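Local coordinates for protein D-aminopeptidase (Burkholderia sp. LK4, PDB 5TZB) that is probably a self-processing serine hydrolase of peptidase family S58 that removes N-terminal beta-amino acids, and perhaps D-amino acids, from peptides, at residues Met189-Phe194 against Val218-Gly223; Met146-Gly151 against Ser259-Ile264. One frame throughout, in Å; residues are numbered along the deposited sequence.

Contact 1: residues Met189-Phe194 against Val218-Gly223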
loop_
_atom_site.group_PDB
_atom_site.type_symbol
_atom_site.label_atom_id
_atom_site.label_comp_id
_atom_site.label_asym_id
_atom_site.label_seq_id
_atom_site.Cartn_x
_atom_site.Cartn_y
_atom_site.Cartn_z
ATOM N N MET C 189 -29.170 7.387 -7.303
ATOM C CA MET C 189 -27.920 7.316 -8.047
ATOM C C MET C 189 -28.084 7.344 -9.572
ATOM O O MET C 189 -29.140 7.024 -10.125
ATOM C CB MET C 189 -27.148 6.062 -7.626
ATOM C CG MET C 189 -26.831 6.037 -6.130
ATOM S SD MET C 189 -26.000 7.559 -5.603
ATOM C CE MET C 189 -26.121 7.413 -3.818
ATOM N N ILE C 190 -27.008 7.746 -10.230
ATOM C CA ILE C 190 -26.968 7.971 -11.667
ATOM C C ILE C 190 -25.726 7.301 -12.248
ATOM O O ILE C 190 -24.622 7.493 -11.741
ATOM C CB ILE C 190 -26.956 9.477 -11.972
ATOM C CG1 ILE C 190 -28.261 10.120 -11.491
ATOM C CG2 ILE C 190 -26.700 9.736 -13.447
ATOM C CD1 ILE C 190 -28.274 11.647 -11.568
ATOM N N CYS C 191 -25.904 6.502 -13.293
ATOM C CA CYS C 191 -24.800 5.743 -13.877
ATOM C C CYS C 191 -24.772 5.896 -15.396
ATOM O O CYS C 191 -25.787 5.723 -16.072
ATOM C CB CYS C 191 -24.901 4.269 -13.482
ATOM S SG CYS C 191 -23.566 3.221 -14.110
ATOM N N HIS C 192 -23.606 6.252 -15.925
ATOM C CA HIS C 192 -23.458 6.554 -17.346
ATOM C C HIS C 192 -24.542 7.517 -17.851
ATOM O O HIS C 192 -25.051 7.386 -18.968
ATOM C CB HIS C 192 -23.435 5.260 -18.168
ATOM C CG HIS C 192 -22.144 4.506 -18.035
ATOM N ND1 HIS C 192 -20.974 4.934 -18.628
ATOM C CD2 HIS C 192 -21.837 3.361 -17.379
ATOM C CE1 HIS C 192 -20.002 4.081 -18.345
ATOM N NE2 HIS C 192 -20.501 3.114 -17.595
ATOM N N GLU C 193 -24.893 8.471 -16.987
ATOM C CA GLU C 193 -25.869 9.509 -17.291
ATOM C C GLU C 193 -27.242 8.911 -17.611
ATOM O O GLU C 193 -28.053 9.524 -18.305
ATOM C CB GLU C 193 -25.355 10.392 -18.430
ATOM C CG GLU C 193 -23.987 10.968 -18.112
ATOM C CD GLU C 193 -23.437 11.862 -19.205
ATOM O OE1 GLU C 193 -22.311 11.596 -19.695
ATOM O OE2 GLU C 193 -24.115 12.844 -19.547
ATOM N N PHE C 194 -27.461 7.691 -17.127
ATOM C CA PHE C 194 -28.788 7.095 -17.014
ATOM C C PHE C 194 -29.066 6.854 -15.541
ATOM O O PHE C 194 -28.184 7.069 -14.705
ATOM C CB PHE C 194 -28.881 5.769 -17.756
ATOM C CG PHE C 194 -28.802 5.887 -19.238
ATOM C CD1 PHE C 194 -29.851 6.436 -19.965
ATOM C CD2 PHE C 194 -27.690 5.406 -19.919
ATOM C CE1 PHE C 194 -29.784 6.533 -21.353
ATOM C CE2 PHE C 194 -27.616 5.492 -21.304
ATOM C CZ PHE C 194 -28.665 6.058 -22.024
ATOM N N VAL C 218 -23.274 -4.199 -6.261
ATOM C CA VAL C 218 -22.692 -2.883 -6.497
ATOM C C VAL C 218 -23.714 -1.784 -6.257
ATOM O O VAL C 218 -24.932 -2.008 -6.328
ATOM C CB VAL C 218 -22.139 -2.742 -7.929
ATOM C CG1 VAL C 218 -21.194 -3.896 -8.243
ATOM C CG2 VAL C 218 -23.293 -2.675 -8.937
ATOM N N GLN C 219 -23.200 -0.604 -5.930
ATOM C CA GLN C 219 -23.982 0.622 -5.949
ATOM C C GLN C 219 -23.304 1.522 -6.976
ATOM O O GLN C 219 -22.266 2.127 -6.697
ATOM C CB GLN C 219 -24.047 1.264 -4.563
ATOM C CG GLN C 219 -24.828 2.559 -4.490
ATOM C CD GLN C 219 -25.109 2.964 -3.057
ATOM O OE1 GLN C 219 -25.845 2.277 -2.348
ATOM N NE2 GLN C 219 -24.518 4.078 -2.620
ATOM N N ALA C 220 -23.873 1.548 -8.181
ATOM C CA ALA C 220 -23.243 2.163 -9.346
ATOM C C ALA C 220 -23.722 3.596 -9.541
ATOM O O ALA C 220 -24.923 3.842 -9.712
ATOM C CB ALA C 220 -23.518 1.333 -10.607
ATOM N N ASN C 221 -22.765 4.521 -9.520
ATOM C CA ASN C 221 -23.033 5.950 -9.595
ATOM C C ASN C 221 -21.933 6.682 -10.359
ATOM O O ASN C 221 -21.564 7.792 -10.003
ATOM C CB ASN C 221 -23.152 6.519 -8.176
ATOM C CG ASN C 221 -23.720 7.927 -8.144
ATOM O OD1 ASN C 221 -24.772 8.198 -8.714
ATOM N ND2 ASN C 221 -23.009 8.836 -7.469
ATOM N N TYR C 222 -21.401 6.051 -11.402
ATOM C CA TYR C 222 -20.213 6.566 -12.083
ATOM C C TYR C 222 -20.467 6.708 -13.589
ATOM O O TYR C 222 -21.431 6.161 -14.116
ATOM C CB TYR C 222 -19.017 5.618 -11.869
ATOM C CG TYR C 222 -19.151 4.439 -12.803
ATOM C CD1 TYR C 222 -18.506 4.427 -14.036
ATOM C CD2 TYR C 222 -19.982 3.373 -12.485
ATOM C CE1 TYR C 222 -18.692 3.384 -14.932
ATOM C CE2 TYR C 222 -20.173 2.314 -13.373
ATOM C CZ TYR C 222 -19.516 2.329 -14.597
ATOM O OH TYR C 222 -19.683 1.294 -15.497
ATOM N N GLY C 223 -19.566 7.405 -14.278
ATOM C CA GLY C 223 -19.415 7.220 -15.708
ATOM C C GLY C 223 -20.061 8.206 -16.640
ATOM O O GLY C 223 -21.135 8.760 -16.375
HETATM O O HOH W 1 -23.250 9.282 -14.801
#
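Gln219 reaches across to the methyl end of Met189, its NE2 lying 3.9 Å from CE; the same amide nitrogen is bonded to Thr148 OG1 and Thr114 O. Ala220 sets its methyl 4.0 Å from Cys191 SG, and its carbonyl O lies beside the CB atoms of Met189 and Cys191. Asn221 does more. With CG anti to the backbone N (chi1 -168°), its OD1 takes the N-H of Ile190 at 2.7 Å, nearly straight at 177° and in the carbonyl plane, while ND2 is held by Tyr149 O. Met189, bent at chi2, lays SD against the same amide, 3.4 Å from Asn221 CG. The strand end meets a tight two-residue beta hairpin, whose type I' turn from Cys191 to Phe194 is closed by backbone bonds in both directions between them. Tyr222 grips that turn twice: its O accepts from His192 N at 2.8 Å, and its OH forms a weak, bent bond with His192 NE2, while ND1 of that ring is bonded to Val224 O. Cys191 SG approaches the tyrosine ring obliquely, 4.2 Å from its centroid. Gly223 CA sits over one face of the His192 ring, and a water bridges Gly223 O to Glu193 N.

Contact 2: residues Met146-Gly151 against Ser259-Ile264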
loop_
_atom_site.group_PDB
_atom_site.type_symbol
_atom_site.label_atom_id
_atom_site.label_comp_id
_atom_site.label_asym_id
_atom_site.label_seq_id
_atom_site.Cartn_x
_atom_site.Cartn_y
_atom_site.Cartn_z
ATOM N N MET C 146 -19.985 2.168 3.243
ATOM C CA MET C 146 -19.445 2.773 2.035
ATOM C C MET C 146 -20.527 3.633 1.412
ATOM O O MET C 146 -21.681 3.566 1.833
ATOM C CB MET C 146 -18.938 1.693 1.082
ATOM C CG MET C 146 -17.734 0.934 1.655
ATOM S SD MET C 146 -17.139 -0.395 0.600
ATOM C CE MET C 146 -18.388 -1.639 0.923
ATOM N N GLU C 147 -20.168 4.450 0.420
ATOM C CA GLU C 147 -21.099 5.447 -0.079
ATOM C C GLU C 147 -20.881 5.828 -1.535
ATOM O O GLU C 147 -19.800 5.619 -2.084
ATOM C CB GLU C 147 -21.014 6.720 0.773
ATOM C CG GLU C 147 -19.626 7.362 0.836
ATOM C CD GLU C 147 -19.258 8.173 -0.422
ATOM O OE1 GLU C 147 -20.168 8.653 -1.140
ATOM O OE2 GLU C 147 -18.045 8.334 -0.678
ATOM N N THR C 148 -21.920 6.391 -2.143
ATOM C CA THR C 148 -21.776 7.166 -3.374
ATOM C C THR C 148 -22.630 8.446 -3.227
ATOM O O THR C 148 -23.434 8.565 -2.297
ATOM C CB THR C 148 -22.179 6.347 -4.622
ATOM O OG1 THR C 148 -23.523 5.890 -4.469
ATOM C CG2 THR C 148 -21.255 5.119 -4.793
ATOM N N TYR C 149 -22.457 9.398 -4.136
ATOM C CA TYR C 149 -23.019 10.745 -3.981
ATOM C C TYR C 149 -24.311 10.976 -4.792
ATOM O O TYR C 149 -24.269 11.053 -6.021
ATOM C CB TYR C 149 -21.935 11.757 -4.371
ATOM C CG TYR C 149 -22.357 13.203 -4.413
ATOM C CD1 TYR C 149 -22.413 13.973 -3.259
ATOM C CD2 TYR C 149 -22.669 13.814 -5.628
ATOM C CE1 TYR C 149 -22.801 15.321 -3.309
ATOM C CE2 TYR C 149 -23.052 15.150 -5.690
ATOM C CZ TYR C 149 -23.113 15.900 -4.528
ATOM O OH TYR C 149 -23.499 17.225 -4.602
ATOM N N ASP C 150 -25.448 11.105 -4.103
ATOM C CA ASP C 150 -26.731 11.347 -4.767
ATOM C C ASP C 150 -27.167 12.814 -4.688
ATOM O O ASP C 150 -28.349 13.106 -4.616
ATOM C CB ASP C 150 -27.845 10.457 -4.176
ATOM C CG ASP C 150 -27.963 10.553 -2.644
ATOM O OD1 ASP C 150 -27.500 11.536 -2.038
ATOM O OD2 ASP C 150 -28.562 9.640 -2.039
ATOM N N GLY C 151 -26.199 13.726 -4.702
ATOM C CA GLY C 151 -26.456 15.148 -4.522
ATOM C C GLY C 151 -27.356 15.821 -5.542
ATOM O O GLY C 151 -27.939 16.863 -5.261
ATOM N N SER C 259 -18.947 7.587 -8.713
ATOM C CA SER C 259 -18.491 6.650 -7.691
ATOM C C SER C 259 -19.131 5.280 -7.871
ATOM O O SER C 259 -20.247 5.170 -8.377
ATOM C CB SER C 259 -18.805 7.167 -6.283
ATOM O OG SER C 259 -18.161 8.402 -6.012
ATOM N N ILE C 260 -18.429 4.236 -7.446
ATOM C CA ILE C 260 -19.071 2.932 -7.365
ATOM C C ILE C 260 -18.474 2.129 -6.226
ATOM O O ILE C 260 -17.256 1.970 -6.124
ATOM C CB ILE C 260 -18.987 2.120 -8.697
ATOM C CG1 ILE C 260 -19.614 0.731 -8.507
ATOM C CG2 ILE C 260 -17.546 2.010 -9.213
ATOM C CD1 ILE C 260 -19.682 -0.105 -9.785
ATOM N N VAL C 261 -19.346 1.634 -5.352
ATOM C CA VAL C 261 -18.894 0.750 -4.287
ATOM C C VAL C 261 -19.262 -0.673 -4.674
ATOM O O VAL C 261 -20.321 -0.920 -5.245
ATOM C CB VAL C 261 -19.480 1.134 -2.903
ATOM C CG1 VAL C 261 -19.007 2.540 -2.501
ATOM C CG2 VAL C 261 -20.974 1.089 -2.911
ATOM N N VAL C 262 -18.332 -1.591 -4.431
ATOM C CA VAL C 262 -18.490 -2.989 -4.819
ATOM C C VAL C 262 -18.234 -3.903 -3.621
ATOM O O VAL C 262 -17.244 -3.729 -2.920
ATOM C CB VAL C 262 -17.506 -3.387 -5.965
ATOM C CG1 VAL C 262 -17.730 -4.821 -6.383
ATOM C CG2 VAL C 262 -17.685 -2.477 -7.176
ATOM N N THR C 263 -19.135 -4.849 -3.373
ATOM C CA THR C 263 -18.832 -5.933 -2.453
ATOM C C THR C 263 -18.835 -7.229 -3.238
ATOM O O THR C 263 -19.784 -7.513 -3.959
ATOM C CB THR C 263 -19.823 -6.049 -1.266
ATOM O OG1 THR C 263 -19.771 -4.866 -0.461
ATOM C CG2 THR C 263 -19.442 -7.235 -0.378
ATOM N N ILE C 264 -17.738 -7.972 -3.130
ATOM C CA ILE C 264 -17.618 -9.308 -3.694
ATOM C C ILE C 264 -17.704 -10.331 -2.569
ATOM O O ILE C 264 -17.012 -10.191 -1.559
ATOM C CB ILE C 264 -16.282 -9.476 -4.435
ATOM C CG1 ILE C 264 -16.258 -8.583 -5.687
ATOM C CG2 ILE C 264 -16.049 -10.948 -4.811
ATOM C CD1 ILE C 264 -14.835 -8.393 -6.273
HETATM O O HOH W 2 -17.573 9.249 -3.496
HETATM O O HOH W 3 -20.469 9.715 -6.438
#
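The Glu147 carboxylate is linked to Ser259 OG through a water that donates to OE2 and accepts from the hydroxyl; Thr116 OG1 grips the same carboxylate at OE1, and Asp94 N does so at OE2. The other flat group, the Tyr149 ring, points away from 259-264 toward the second subunit. Over the centre of one of its faces stands the backbone N of Gly151, 3.5 Å above the plane, and the ring also meets Trp140 of the second subunit, the planes at about 45°, and packs on Val138 of that subunit. A second water takes the N-H of Tyr149 and donates to Ser259 OG, which is bonded to Gly298 N as well.

Between the strands the contact is van der Waals packing, largely of methyl and methylene groups. Thr148 turns CG2, anti to its own carbonyl carbon, onto Ser259 CB at 3.5 Å. Val261 pushes CG1 against Glu147 O at 3.2 Å and against Met146 CB at 3.7 Å. A bend at chi3 (-77°) brings Met146 CE to 3.8 Å from Thr263 OG1, a hydroxyl bonded to Tyr113 OH. Residues 247-258 are not modelled, consistent with the self-cleavage known in family S58, whose relatives use the serine at the new N terminus as nucleophile; Ser259 probably corresponds to it.

No hydrogen bond joins the strands. The axes of the two short segments approach to 6.5 Å, with 145° between their N-to-C directions: they face each other from separate sheets of the Ntn-hydrolase-like sandwich. Strand 144-148 runs beside 111-115, and 260-266 lies between 213-220 and 298-305.

In the fold
Of the four segments, 146-151 comes first, after strands 48-56, 63-71 and 111-115 that share its sheet. The chain then passes through helix 163-172 to the hairpin at 189-194, runs out along strand 197-204 and back along 213-220, and 218-223 returns to the hairpin, closing the 23-residue loop of contact 1. Contact 2 encloses it without crossing: along the sequence 107 residues separate 146-151 from 259-264. In the mature enzyme the chain is probably cut just before Ser259, so contact 2 would join the two products of processing. Asn221 CB packs 3.2 Å from Ser259 O; contact 1 ties the hairpin to the sheet of 213-220 and 260-266, and contact 2 faces it with the other.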